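Bifunctional GH43-CE protein (Bacteroides eggerthii, PDB 6MLY) takes part in degrading complex arabinoxylans, joining a family 43 glycoside hydrolase, probably acting as a xylosidase, to a carbohydrate esterase in one chain. Local coordinates at the sodium ion site. Residues are numbered along the deposited sequence; one frame, centred on the assembly and turned at random.

The sodium ion site. Residues 639-641, 643, 714, 717, 720-722, 724-725. With NA (sodium ion), chain B.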
# COMPACT_ATOMS: atom_id res chain seq x y z
N THR A 639 36.31 -3.63 6.75
CA THR A 639 37.76 -3.64 6.60
C THR A 639 38.19 -3.04 5.25
O THR A 639 39.38 -2.77 5.07
CB THR A 639 38.35 -5.05 6.83
OG1 THR A 639 37.90 -5.95 5.82
CG2 THR A 639 38.00 -5.62 8.18
N THR A 640 37.24 -2.80 4.34
CA THR A 640 37.59 -2.39 2.96
C THR A 640 37.22 -0.92 2.69
O THR A 640 37.25 -0.49 1.54
CB THR A 640 36.98 -3.36 1.94
OG1 THR A 640 35.56 -3.36 2.08
CG2 THR A 640 37.53 -4.76 2.10
N ASN A 641 36.94 -0.15 3.75
CA ASN A 641 36.85 1.30 3.67
C ASN A 641 38.00 1.84 2.81
O ASN A 641 39.15 1.80 3.22
CB ASN A 641 36.91 1.96 5.06
CG ASN A 641 35.56 2.04 5.75
OD1 ASN A 641 34.52 1.86 5.12
ND2 ASN A 641 35.57 2.33 7.04
N VAL A 643 38.95 0.86 -0.23
CA VAL A 643 39.59 -0.12 -1.09
C VAL A 643 38.78 -0.28 -2.38
O VAL A 643 37.60 -0.65 -2.34
CB VAL A 643 39.74 -1.47 -0.36
CG1 VAL A 643 40.45 -2.50 -1.24
CG2 VAL A 643 40.45 -1.32 0.97
N LEU A 714 40.40 -13.50 -0.66
CA LEU A 714 39.96 -12.20 -1.16
C LEU A 714 38.62 -11.81 -0.54
O LEU A 714 38.36 -10.61 -0.38
CB LEU A 714 39.86 -12.25 -2.69
CG LEU A 714 41.18 -12.06 -3.44
CD1 LEU A 714 41.00 -12.30 -4.93
CD2 LEU A 714 41.76 -10.68 -3.19
N PRO A 717 37.42 -10.96 5.30
CA PRO A 717 37.63 -9.61 5.82
C PRO A 717 38.99 -9.37 6.50
O PRO A 717 39.50 -8.25 6.44
CB PRO A 717 36.51 -9.41 6.85
CG PRO A 717 35.47 -10.46 6.52
CD PRO A 717 36.24 -11.60 5.89
N TYR A 720 42.04 -7.34 5.02
CA TYR A 720 42.01 -5.90 4.77
C TYR A 720 42.03 -5.07 6.07
O TYR A 720 41.71 -3.88 6.03
CB TYR A 720 40.76 -5.55 3.94
CG TYR A 720 40.56 -6.42 2.71
CD1 TYR A 720 41.19 -6.13 1.52
CD2 TYR A 720 39.73 -7.53 2.75
CE1 TYR A 720 41.03 -6.92 0.40
CE2 TYR A 720 39.55 -8.34 1.64
CZ TYR A 720 40.20 -8.03 0.45
OH TYR A 720 40.04 -8.81 -0.65
N ILE A 721 42.40 -5.69 7.20
CA ILE A 721 42.41 -5.02 8.52
C ILE A 721 43.63 -4.10 8.63
O ILE A 721 44.76 -4.50 8.33
CB ILE A 721 42.40 -6.03 9.68
CG1 ILE A 721 41.19 -6.97 9.64
CG2 ILE A 721 42.48 -5.30 11.01
CD1 ILE A 721 41.28 -8.11 10.65
N ASP A 722 43.40 -2.89 9.15
CA ASP A 722 44.45 -1.93 9.41
C ASP A 722 44.01 -1.07 10.61
O ASP A 722 42.92 -1.27 11.14
CB ASP A 722 44.77 -1.13 8.14
CG ASP A 722 43.75 -0.06 7.80
OD1 ASP A 722 42.95 -0.28 6.86
OD2 ASP A 722 43.77 0.99 8.48
N ASN A 724 43.24 2.09 10.90
CA ASN A 724 42.32 3.20 10.63
C ASN A 724 40.95 2.70 10.13
O ASN A 724 40.09 3.50 9.77
CB ASN A 724 42.95 4.20 9.66
CG ASN A 724 44.31 4.66 10.12
OD1 ASN A 724 45.29 4.59 9.38
ND2 ASN A 724 44.40 5.12 11.36
N ASP A 725 40.77 1.37 10.12
CA ASP A 725 39.47 0.73 9.90
C ASP A 725 38.58 1.06 11.10
O ASP A 725 39.06 1.58 12.10
CB ASP A 725 39.64 -0.78 9.65
CG ASP A 725 40.26 -1.13 8.31
OD1 ASP A 725 40.56 -0.20 7.52
OD2 ASP A 725 40.42 -2.32 8.03
NA NA B . 41.52 -1.71 5.43
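Two aspartates reach the sodium ion by different first torsions. In Asp722, CG is wedged between the backbone N and C (chi1 77°), whereas in Asp725 CG turns away from C and lies alongside N (chi1 -71°), with chi2 near -1°. Asp722 offers one carboxylate oxygen, OD1, at 2.5 Å from NA, while Asp725 straddles the ion with both, OD1 at 2.8 Å and OD2 at 2.9 Å from NA. The backbone supplies the rest of the observed shell: the carbonyl O of Tyr720, which ends the 3-10 helix 717-720, lies 2.3 Å from NA, and the carbonyl O of Thr639, last residue of helix 629-639, lies 2.4 Å from it. The geometry is only roughly trigonal bipyramidal, since the Asp725 oxygens bind as a narrow pair, and waters may be unseen. Two carboxylates around one monovalent cation would probably favour their ionised forms. An alanine in place of Asp722 would remove the one-oxygen ligand and the acceptor for Asn724 N, and would probably weaken both sodium binding and the turn that follows.

Second-shell bonds link the two helix ends. Thr639 OG1, the side-chain hydroxyl, donates to Pro717 O at 2.9 Å, meeting a lone pair in the carbonyl plane, so helix 629-639 is also tied to the start of the 3-10 turn. Tyr720 points its ring away from the ion; Thr640 CG2 sits over one face, displaced toward the rim. The phenol OH donates to Leu714 O, again on a lone pair. The site belongs to the esterase part of the chain, about 61 Å from Asp32, the predicted glycosidase base, so the ion takes no direct part in glycoside cleavage; it may stabilise the esterase fold, though the structure alone does not show this. Beyond the ion, Asn724 N, a backbone amide, approaches Asp722 OD2 from above the carboxylate plane, at 2.7 Å.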